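Local coordinates for protein putative (Helicobacter pylori, PDB 4O8S) that probably acts as a nucleotidyltransferase, a member of the superfamily that includes AbiEii toxins of type IV toxin-antitoxin systems, at residues L20-T31 with S43-I54; P179-V190 with D201-L209. All coordinates share one frame; numbering follows the deposited sequence.

Contact 1 of 2, residues L20-T31 with S43-I54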
loop_
_atom_site.group_PDB
_atom_site.type_symbol
_atom_site.label_atom_id
_atom_site.label_comp_id
_atom_site.label_asym_id
_atom_site.label_seq_id
_atom_site.Cartn_x
_atom_site.Cartn_y
_atom_site.Cartn_z
ATOM N N LEU A 20 -5.498 10.728 -12.955
ATOM C CA LEU A 20 -5.401 9.469 -13.691
ATOM C C LEU A 20 -6.677 8.623 -13.674
ATOM O O LEU A 20 -6.682 7.499 -14.189
ATOM C CB LEU A 20 -4.229 8.645 -13.162
ATOM C CG LEU A 20 -2.867 9.346 -13.222
ATOM C CD1 LEU A 20 -1.822 8.586 -12.408
ATOM C CD2 LEU A 20 -2.411 9.484 -14.679
ATOM N N ALA A 21 -7.763 9.147 -13.110
ATOM C CA ALA A 21 -8.997 8.356 -12.985
ATOM C C ALA A 21 -9.628 7.949 -14.329
ATOM O O ALA A 21 -10.390 6.969 -14.400
ATOM C CB ALA A 21 -10.010 9.079 -12.112
ATOM N N ASP A 22 -9.314 8.687 -15.391
ATOM C CA ASP A 22 -9.810 8.322 -16.716
ATOM C C ASP A 22 -8.818 7.493 -17.541
ATOM O O ASP A 22 -9.039 7.266 -18.731
ATOM C CB ASP A 22 -10.255 9.566 -17.492
ATOM C CG ASP A 22 -9.141 10.586 -17.651
ATOM O OD1 ASP A 22 -8.129 10.489 -16.930
ATOM O OD2 ASP A 22 -9.286 11.503 -18.488
ATOM N N THR A 23 -7.736 7.031 -16.908
ATOM C CA THR A 23 -6.759 6.156 -17.570
ATOM C C THR A 23 -6.893 4.750 -16.988
ATOM O O THR A 23 -7.696 4.541 -16.075
ATOM C CB THR A 23 -5.332 6.651 -17.332
ATOM O OG1 THR A 23 -4.945 6.312 -15.995
ATOM C CG2 THR A 23 -5.241 8.163 -17.544
ATOM N N PRO A 24 -6.125 3.770 -17.509
ATOM C CA PRO A 24 -6.267 2.453 -16.872
ATOM C C PRO A 24 -5.344 2.258 -15.659
ATOM O O PRO A 24 -5.267 1.139 -15.147
ATOM C CB PRO A 24 -5.863 1.472 -17.990
ATOM C CG PRO A 24 -5.766 2.312 -19.266
ATOM C CD PRO A 24 -5.396 3.674 -18.791
HETATM N N MSE A 25 -4.656 3.313 -15.227
HETATM C CA MSE A 25 -3.765 3.255 -14.058
HETATM C C MSE A 25 -4.515 2.867 -12.774
HETATM O O MSE A 25 -5.547 3.449 -12.464
HETATM C CB MSE A 25 -3.118 4.622 -13.841
HETATM C CG MSE A 25 -2.229 5.051 -14.978
HETATM SE SE MSE A 25 -0.375 4.391 -14.692
HETATM C CE MSE A 25 0.307 5.803 -13.565
ATOM N N VAL A 26 -3.976 1.907 -12.023
ATOM C CA VAL A 26 -4.567 1.472 -10.759
ATOM C C VAL A 26 -3.549 1.640 -9.634
ATOM O O VAL A 26 -2.472 1.003 -9.665
ATOM C CB VAL A 26 -4.947 -0.018 -10.817
ATOM C CG1 VAL A 26 -5.681 -0.449 -9.509
ATOM C CG2 VAL A 26 -5.780 -0.311 -12.075
ATOM N N LEU A 27 -3.871 2.492 -8.657
ATOM C CA LEU A 27 -3.022 2.689 -7.470
ATOM C C LEU A 27 -3.063 1.446 -6.600
ATOM O O LEU A 27 -4.139 0.887 -6.350
ATOM C CB LEU A 27 -3.505 3.888 -6.656
ATOM C CG LEU A 27 -2.679 4.432 -5.479
ATOM C CD1 LEU A 27 -1.416 5.140 -5.983
ATOM C CD2 LEU A 27 -3.539 5.387 -4.620
ATOM N N LYS A 28 -1.894 0.996 -6.142
ATOM C CA LYS A 28 -1.823 -0.169 -5.290
ATOM C C LYS A 28 -0.935 0.115 -4.087
ATOM O O LYS A 28 -0.566 1.259 -3.825
ATOM C CB LYS A 28 -1.279 -1.375 -6.063
ATOM C CG LYS A 28 0.111 -1.117 -6.652
ATOM C CD LYS A 28 0.659 -2.360 -7.365
ATOM C CE LYS A 28 2.037 -2.040 -7.983
ATOM N NZ LYS A 28 2.603 -3.225 -8.678
ATOM N N GLY A 29 -0.627 -0.943 -3.350
ATOM C CA GLY A 29 0.288 -0.880 -2.233
ATOM C C GLY A 29 -0.074 0.072 -1.122
ATOM O O GLY A 29 -1.267 0.315 -0.821
ATOM N N GLU A 30 0.965 0.640 -0.521
ATOM C CA GLU A 30 0.818 1.363 0.731
ATOM C C GLU A 30 0.010 2.626 0.604
ATOM O O GLU A 30 -0.826 2.936 1.460
ATOM C CB GLU A 30 2.205 1.643 1.314
ATOM C CG GLU A 30 2.836 0.326 1.736
ATOM C CD GLU A 30 4.327 0.413 1.984
ATOM O OE1 GLU A 30 4.861 1.543 2.121
ATOM O OE2 GLU A 30 4.953 -0.669 2.067
ATOM N N THR A 31 0.248 3.373 -0.460
ATOM C CA THR A 31 -0.451 4.636 -0.601
ATOM C C THR A 31 -1.899 4.408 -1.046
ATOM O O THR A 31 -2.748 5.279 -0.853
ATOM C CB THR A 31 0.356 5.624 -1.475
ATOM O OG1 THR A 31 1.640 5.842 -0.841
ATOM C CG2 THR A 31 -0.361 6.982 -1.636
ATOM N N SER A 43 2.111 7.697 4.142
ATOM C CA SER A 43 2.731 6.944 3.042
ATOM C C SER A 43 3.164 7.956 1.984
ATOM O O SER A 43 2.413 8.881 1.686
ATOM C CB SER A 43 1.708 5.988 2.429
ATOM O OG SER A 43 2.325 4.984 1.627
ATOM N N GLU A 44 4.343 7.781 1.387
ATOM C CA GLU A 44 4.900 8.844 0.549
ATOM C C GLU A 44 5.143 8.491 -0.926
ATOM O O GLU A 44 5.373 9.393 -1.723
ATOM C CB GLU A 44 6.232 9.366 1.134
ATOM C CG GLU A 44 6.315 9.393 2.648
ATOM C CD GLU A 44 7.757 9.556 3.146
ATOM O OE1 GLU A 44 8.572 8.617 2.956
ATOM O OE2 GLU A 44 8.071 10.622 3.723
ATOM N N ASP A 45 5.147 7.209 -1.285
ATOM C CA ASP A 45 5.415 6.817 -2.676
ATOM C C ASP A 45 4.116 6.489 -3.431
ATOM O O ASP A 45 3.134 6.071 -2.814
ATOM C CB ASP A 45 6.348 5.597 -2.714
ATOM C CG ASP A 45 7.688 5.859 -2.029
ATOM O OD1 ASP A 45 8.132 7.038 -2.018
ATOM O OD2 ASP A 45 8.298 4.886 -1.510
ATOM N N LEU A 46 4.101 6.663 -4.755
ATOM C CA LEU A 46 2.942 6.238 -5.532
ATOM C C LEU A 46 3.314 5.020 -6.373
ATOM O O LEU A 46 4.336 5.035 -7.095
ATOM C CB LEU A 46 2.423 7.365 -6.427
ATOM C CG LEU A 46 1.749 8.583 -5.792
ATOM C CD1 LEU A 46 1.418 9.586 -6.873
ATOM C CD2 LEU A 46 0.477 8.173 -5.059
ATOM N N ASP A 47 2.505 3.964 -6.281
ATOM C CA ASP A 47 2.764 2.735 -7.022
ATOM C C ASP A 47 1.500 2.318 -7.780
ATOM O O ASP A 47 0.407 2.232 -7.190
ATOM C CB ASP A 47 3.199 1.624 -6.053
ATOM C CG ASP A 47 4.053 0.553 -6.722
ATOM O OD1 ASP A 47 4.505 0.749 -7.885
ATOM O OD2 ASP A 47 4.310 -0.486 -6.076
ATOM N N PHE A 48 1.648 2.057 -9.078
ATOM C CA PHE A 48 0.506 1.720 -9.930
ATOM C C PHE A 48 0.716 0.433 -10.698
ATOM O O PHE A 48 1.867 0.001 -10.923
ATOM C CB PHE A 48 0.274 2.812 -10.969
ATOM C CG PHE A 48 -0.056 4.156 -10.400
ATOM C CD1 PHE A 48 0.956 5.052 -10.091
ATOM C CD2 PHE A 48 -1.382 4.551 -10.230
ATOM C CE1 PHE A 48 0.650 6.342 -9.588
ATOM C CE2 PHE A 48 -1.696 5.815 -9.732
ATOM C CZ PHE A 48 -0.677 6.712 -9.405
ATOM N N ASP A 49 -0.393 -0.184 -11.097
ATOM C CA ASP A 49 -0.388 -1.184 -12.170
ATOM C C ASP A 49 -1.096 -0.524 -13.336
ATOM O O ASP A 49 -1.967 0.322 -13.129
ATOM C CB ASP A 49 -1.186 -2.435 -11.803
ATOM C CG ASP A 49 -0.454 -3.343 -10.854
ATOM O OD1 ASP A 49 0.806 -3.366 -10.874
ATOM O OD2 ASP A 49 -1.148 -4.039 -10.077
ATOM N N CYS A 50 -0.720 -0.900 -14.554
ATOM C CA CYS A 50 -1.393 -0.420 -15.746
ATOM C C CYS A 50 -1.148 -1.419 -16.867
ATOM O O CYS A 50 -0.039 -1.938 -16.993
ATOM C CB CYS A 50 -0.832 0.939 -16.149
ATOM S SG CYS A 50 -1.949 1.908 -17.205
ATOM N N HIS A 51 -2.156 -1.692 -17.688
ATOM C CA HIS A 51 -1.984 -2.690 -18.748
ATOM C C HIS A 51 -1.356 -2.120 -20.028
ATOM O O HIS A 51 -0.900 -2.882 -20.888
ATOM C CB HIS A 51 -3.306 -3.386 -19.078
ATOM C CG HIS A 51 -4.237 -2.545 -19.890
ATOM N ND1 HIS A 51 -5.133 -1.665 -19.323
ATOM C CD2 HIS A 51 -4.401 -2.438 -21.232
ATOM C CE1 HIS A 51 -5.818 -1.060 -20.281
ATOM N NE2 HIS A 51 -5.389 -1.509 -21.447
ATOM N N LYS A 52 -1.335 -0.794 -20.165
ATOM C CA LYS A 52 -0.648 -0.179 -21.303
ATOM C C LYS A 52 -0.011 1.166 -20.956
ATOM O O LYS A 52 -0.288 1.754 -19.900
ATOM C CB LYS A 52 -1.609 0.006 -22.481
ATOM C CG LYS A 52 -2.581 1.172 -22.291
ATOM C CD LYS A 52 -3.698 1.130 -23.332
ATOM C CE LYS A 52 -4.787 2.149 -23.006
ATOM N NZ LYS A 52 -6.038 1.942 -23.805
ATOM N N LYS A 53 0.833 1.649 -21.862
ATOM C CA LYS A 53 1.494 2.943 -21.704
ATOM C C LYS A 53 0.518 4.112 -21.793
ATOM O O LYS A 53 -0.496 4.028 -22.490
ATOM C CB LYS A 53 2.577 3.114 -22.775
ATOM C CG LYS A 53 4.003 3.031 -22.243
ATOM C CD LYS A 53 4.337 1.625 -21.765
ATOM C CE LYS A 53 5.733 1.572 -21.141
ATOM N NZ LYS A 53 6.812 1.936 -22.101
ATOM N N ILE A 54 0.835 5.199 -21.089
ATOM C CA ILE A 54 0.047 6.433 -21.134
ATOM C C ILE A 54 0.976 7.659 -21.176
ATOM O O ILE A 54 2.207 7.516 -21.125
ATOM C CB ILE A 54 -0.888 6.564 -19.907
ATOM C CG1 ILE A 54 -0.072 6.805 -18.637
ATOM C CG2 ILE A 54 -1.781 5.334 -19.760
ATOM C CD1 ILE A 54 -0.610 7.927 -17.753
HETATM O O HOH W 1 -4.811 -1.332 -16.034
HETATM O O HOH W 2 0.980 3.508 -3.895
HETATM O O HOH W 3 2.777 2.811 -2.053
#
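Val26 and Asp49 form an antiparallel hydrogen-bonded pair. Val26 N donates to Asp49 O at 2.8 Å, and Asp49 N returns a bond to Val26 O. Two residues on, past the non-hydrogen-bonded pair Leu27 and Phe48, Lys28 N donates to Asp47 O at 2.8 Å. A water extends the ladder, donating to Lys28 O and accepting from Asp47 N.

The lysine side chain runs straight beyond CG and reaches back along the second strand. Its NZ forms a salt bridge with Asp49 OD1 at 2.8 Å, coming in 35° above the carboxylate plane. Asp49 OD2 pairs with Arg128, so both carboxylate oxygens have a partner.

On the sheet face carrying Leu27 and Phe48, the Phe48 ring lies between two methyl groups. Met25, a selenomethionine, bends at chi2 and chi3, which brings CE to 3.7 Å from the Phe48 ring centroid. Leu27 CD1 covers the ring's opposite face, 4.1 Å from that centroid.

Near the start of helix 29-36, the hydroxyls of Thr31 and Ser43 are hydrogen-bonded, OG1 to OG 2.7 Å. Thr31 OG1 also donates to Asp45 O, but the modelled length is doubtfully short. A further water accepts from Thr31 N. The Glu30 carboxylate is held by Lys133 and Arg41.

A short strand leading through Gly29 into a helix, beside the Asp45-Leu46-Asp47 sequence, is consistent with the glycine and paired-aspartate signature of the nucleotidyltransferase fold.

Contact 2 of 2, residues P179-V190 with D201-L209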
loop_
_atom_site.group_PDB
_atom_site.type_symbol
_atom_site.label_atom_id
_atom_site.label_comp_id
_atom_site.label_asym_id
_atom_site.label_seq_id
_atom_site.Cartn_x
_atom_site.Cartn_y
_atom_site.Cartn_z
ATOM N N PRO A 179 5.532 -14.426 17.320
ATOM C CA PRO A 179 5.590 -12.980 17.562
ATOM C C PRO A 179 6.955 -12.501 18.031
ATOM O O PRO A 179 7.309 -11.354 17.753
ATOM C CB PRO A 179 4.531 -12.770 18.655
ATOM C CG PRO A 179 3.528 -13.860 18.398
ATOM C CD PRO A 179 4.383 -15.049 18.007
ATOM N N ASP A 180 7.712 -13.352 18.723
ATOM C CA ASP A 180 9.059 -12.982 19.160
ATOM C C ASP A 180 10.003 -12.807 17.977
ATOM O O ASP A 180 10.837 -11.901 17.966
ATOM C CB ASP A 180 9.622 -14.026 20.131
ATOM C CG ASP A 180 9.154 -13.809 21.563
ATOM O OD1 ASP A 180 8.100 -13.156 21.759
ATOM O OD2 ASP A 180 9.842 -14.297 22.491
ATOM N N LYS A 181 9.869 -13.681 16.985
ATOM C CA LYS A 181 10.670 -13.601 15.765
ATOM C C LYS A 181 10.383 -12.298 15.016
ATOM O O LYS A 181 11.298 -11.644 14.496
ATOM C CB LYS A 181 10.377 -14.805 14.862
ATOM C CG LYS A 181 11.187 -14.856 13.571
ATOM C CD LYS A 181 10.637 -15.932 12.627
ATOM C CE LYS A 181 11.358 -15.926 11.284
ATOM N NZ LYS A 181 11.426 -14.554 10.706
ATOM N N LEU A 182 9.108 -11.920 14.970
ATOM C CA LEU A 182 8.710 -10.674 14.318
ATOM C C LEU A 182 9.368 -9.479 15.006
ATOM O O LEU A 182 9.866 -8.567 14.349
ATOM C CB LEU A 182 7.191 -10.513 14.354
ATOM C CG LEU A 182 6.332 -11.458 13.515
ATOM C CD1 LEU A 182 4.858 -11.194 13.790
ATOM C CD2 LEU A 182 6.646 -11.313 12.028
ATOM N N VAL A 183 9.370 -9.486 16.337
ATOM C CA VAL A 183 9.999 -8.398 17.073
ATOM C C VAL A 183 11.488 -8.352 16.737
ATOM O O VAL A 183 12.019 -7.294 16.364
ATOM C CB VAL A 183 9.766 -8.541 18.589
ATOM C CG1 VAL A 183 10.443 -7.417 19.338
ATOM C CG2 VAL A 183 8.281 -8.523 18.873
ATOM N N SER A 184 12.141 -9.510 16.820
ATOM C CA SER A 184 13.553 -9.624 16.460
ATOM C C SER A 184 13.810 -9.141 15.036
ATOM O O SER A 184 14.739 -8.362 14.790
ATOM C CB SER A 184 14.032 -11.071 16.625
ATOM O OG SER A 184 15.140 -11.326 15.776
ATOM N N ASP A 185 12.977 -9.579 14.098
ATOM C CA ASP A 185 13.158 -9.174 12.704
ATOM C C ASP A 185 12.971 -7.674 12.446
ATOM O O ASP A 185 13.657 -7.098 11.600
ATOM C CB ASP A 185 12.239 -9.974 11.786
ATOM C CG ASP A 185 12.625 -11.433 11.709
ATOM O OD1 ASP A 185 13.709 -11.786 12.226
ATOM O OD2 ASP A 185 11.847 -12.224 11.128
ATOM N N TYR A 186 12.064 -7.031 13.178
ATOM C CA TYR A 186 11.656 -5.670 12.801
ATOM C C TYR A 186 12.085 -4.548 13.725
ATOM O O TYR A 186 11.970 -3.379 13.355
ATOM C CB TYR A 186 10.131 -5.604 12.636
ATOM C CG TYR A 186 9.607 -6.348 11.434
ATOM C CD1 TYR A 186 9.937 -5.943 10.143
ATOM C CD2 TYR A 186 8.755 -7.432 11.584
ATOM C CE1 TYR A 186 9.437 -6.616 9.029
ATOM C CE2 TYR A 186 8.254 -8.113 10.473
ATOM C CZ TYR A 186 8.603 -7.695 9.204
ATOM O OH TYR A 186 8.111 -8.365 8.102
ATOM N N LEU A 187 12.561 -4.881 14.925
ATOM C CA LEU A 187 12.823 -3.843 15.930
ATOM C C LEU A 187 13.755 -2.726 15.467
ATOM O O LEU A 187 13.486 -1.541 15.719
ATOM C CB LEU A 187 13.309 -4.440 17.258
ATOM C CG LEU A 187 13.308 -3.396 18.385
ATOM C CD1 LEU A 187 11.959 -2.724 18.471
ATOM C CD2 LEU A 187 13.664 -4.005 19.730
ATOM N N VAL A 188 14.833 -3.094 14.776
ATOM C CA VAL A 188 15.767 -2.084 14.269
ATOM C C VAL A 188 15.088 -1.180 13.240
ATOM O O VAL A 188 15.184 0.054 13.318
ATOM C CB VAL A 188 17.033 -2.720 13.638
ATOM C CG1 VAL A 188 17.832 -1.668 12.847
ATOM C CG2 VAL A 188 17.898 -3.375 14.721
ATOM N N ASP A 189 14.400 -1.796 12.285
ATOM C CA ASP A 189 13.747 -1.037 11.233
ATOM C C ASP A 189 12.685 -0.099 11.813
ATOM O O ASP A 189 12.623 1.065 11.425
ATOM C CB ASP A 189 13.138 -1.966 10.184
ATOM C CG ASP A 189 12.793 -1.235 8.895
ATOM O OD1 ASP A 189 13.670 -0.480 8.391
ATOM O OD2 ASP A 189 11.647 -1.401 8.397
ATOM N N VAL A 190 11.882 -0.581 12.765
ATOM C CA VAL A 190 10.890 0.288 13.415
ATOM C C VAL A 190 11.510 1.559 13.994
ATOM O O VAL A 190 11.045 2.667 13.713
ATOM C CB VAL A 190 10.135 -0.414 14.564
ATOM C CG1 VAL A 190 9.324 0.607 15.348
ATOM C CG2 VAL A 190 9.225 -1.504 14.037
ATOM N N ASP A 201 3.746 0.330 18.489
ATOM C CA ASP A 201 4.225 -0.523 19.572
ATOM C C ASP A 201 4.453 -1.872 18.908
ATOM O O ASP A 201 3.494 -2.632 18.684
ATOM C CB ASP A 201 3.174 -0.627 20.688
ATOM C CG ASP A 201 3.634 -1.485 21.871
ATOM O OD1 ASP A 201 4.331 -2.513 21.671
ATOM O OD2 ASP A 201 3.276 -1.129 23.018
ATOM N N LEU A 202 5.713 -2.155 18.577
ATOM C CA LEU A 202 6.060 -3.344 17.808
ATOM C C LEU A 202 5.647 -4.637 18.509
ATOM O O LEU A 202 5.062 -5.535 17.879
ATOM C CB LEU A 202 7.556 -3.364 17.480
ATOM C CG LEU A 202 8.031 -4.665 16.822
ATOM C CD1 LEU A 202 7.220 -4.967 15.586
ATOM C CD2 LEU A 202 9.505 -4.597 16.462
ATOM N N GLU A 203 5.948 -4.736 19.803
ATOM C CA GLU A 203 5.583 -5.921 20.577
ATOM C C GLU A 203 4.071 -6.166 20.580
ATOM O O GLU A 203 3.617 -7.271 20.297
ATOM C CB GLU A 203 6.102 -5.811 22.021
ATOM C CG GLU A 203 7.438 -6.521 22.292
ATOM C CD GLU A 203 7.291 -8.042 22.469
ATOM O OE1 GLU A 203 6.180 -8.573 22.218
ATOM O OE2 GLU A 203 8.290 -8.705 22.857
ATOM N N GLU A 204 3.296 -5.133 20.900
ATOM C CA GLU A 204 1.840 -5.263 20.962
ATOM C C GLU A 204 1.290 -5.632 19.586
ATOM O O GLU A 204 0.468 -6.548 19.462
ATOM C CB GLU A 204 1.191 -3.971 21.483
ATOM C CG GLU A 204 -0.330 -4.056 21.691
ATOM C CD GLU A 204 -0.946 -2.747 22.195
ATOM O OE1 GLU A 204 -0.739 -2.401 23.383
ATOM O OE2 GLU A 204 -1.641 -2.067 21.402
ATOM N N THR A 205 1.766 -4.938 18.555
ATOM C CA THR A 205 1.339 -5.218 17.182
ATOM C C THR A 205 1.625 -6.670 16.801
ATOM O O THR A 205 0.773 -7.352 16.229
ATOM C CB THR A 205 2.036 -4.280 16.172
ATOM O OG1 THR A 205 1.589 -2.932 16.382
ATOM C CG2 THR A 205 1.722 -4.712 14.724
ATOM N N ALA A 206 2.820 -7.145 17.134
ATOM C CA ALA A 206 3.221 -8.502 16.784
ATOM C C ALA A 206 2.329 -9.538 17.470
ATOM O O ALA A 206 1.864 -10.496 16.835
ATOM C CB ALA A 206 4.670 -8.724 17.158
ATOM N N LEU A 207 2.101 -9.349 18.769
ATOM C CA LEU A 207 1.248 -10.250 19.538
ATOM C C LEU A 207 -0.165 -10.226 19.008
ATOM O O LEU A 207 -0.757 -11.273 18.759
ATOM C CB LEU A 207 1.220 -9.846 21.020
ATOM C CG LEU A 207 2.463 -10.240 21.816
ATOM C CD1 LEU A 207 2.442 -9.632 23.222
ATOM C CD2 LEU A 207 2.559 -11.761 21.882
ATOM N N GLU A 208 -0.699 -9.022 18.841
ATOM C CA GLU A 208 -2.074 -8.871 18.406
ATOM C C GLU A 208 -2.324 -9.476 17.018
ATOM O O GLU A 208 -3.371 -10.111 16.795
ATOM C CB GLU A 208 -2.506 -7.401 18.455
ATOM C CG GLU A 208 -3.988 -7.243 18.154
ATOM C CD GLU A 208 -4.496 -5.831 18.351
ATOM O OE1 GLU A 208 -3.679 -4.885 18.273
ATOM O OE2 GLU A 208 -5.723 -5.676 18.577
ATOM N N LEU A 209 -1.375 -9.297 16.093
ATOM C CA LEU A 209 -1.529 -9.867 14.748
ATOM C C LEU A 209 -1.539 -11.392 14.753
ATOM O O LEU A 209 -2.377 -12.007 14.084
ATOM C CB LEU A 209 -0.453 -9.362 13.768
ATOM C CG LEU A 209 -0.534 -10.070 12.400
ATOM C CD1 LEU A 209 -1.895 -9.817 11.742
ATOM C CD2 LEU A 209 0.623 -9.689 11.463
#
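Leu202 packs as a knob into a hole formed by Val183, Tyr186, Leu187 and Val190, joining two successive helices of an all-helical region. Their segments run roughly antiparallel, at 142°, with axes 8.8 Å apart at closest approach. No hydrogen bond crosses between them; the contact is made by apolar groups.

The Leu202 end is the tight part. CG stands anti to the backbone N (chi1 173°), which points the branched end at the first helix, and CD2 is the methyl that enters the hole. There CD2 lies 3.4 Å from Leu187 CA, closer than carbons usually pack. The Leu187 side chain slants across that of Leu202, with CD1 3.7 Å from Leu202 CD2. Val190 CG2 and Tyr186 CB also line this methyl. Helix 147-159 adds Leu150 against Leu202, and Phe175 of helix 166-176 packs on Tyr186.

Packing continues around the small side chain of Ala206. Its CB is 4.0 Å from Val183 CG2, and Leu182 and Pro179 also border it.

The other flank is looser and meets solvent. The bent Glu203 chain lays its carboxylate carbon CD 3.8 Å from Val183 CG2. Asp180 OD1 and Glu203 OE2 are 4.6 Å apart, a like-charge pair that is probably mildly unfavourable. Leu207 reaches back from an exposed position, with CD2 3.9 Å from Pro179 CB.

The second helix opens with an N-cap. Asp201 OD1 accepts from Glu204 N at 2.9 Å, and the donor lies well above the carboxylate plane.

How the contacts relate
Contacts 1 and 2 follow one another along the chain and lie on opposite sides of its centre. Their centres are 30 Å apart, and their nearest atoms are about 9 Å apart without touching. Contact 1 is nearer the middle of the chain, about 11 Å from its centre, against 19 Å for contact 2. Contact 1 belongs to the mixed sheet. Its Gly29 and the Asp45 and Asp47 pair are consistent with the active-site signature of the superfamily, so the site is probably here. No ligand marks that site. Contact 2 belongs to the helical part. It buries 470 Å² between its segments, against 987 Å² for contact 1.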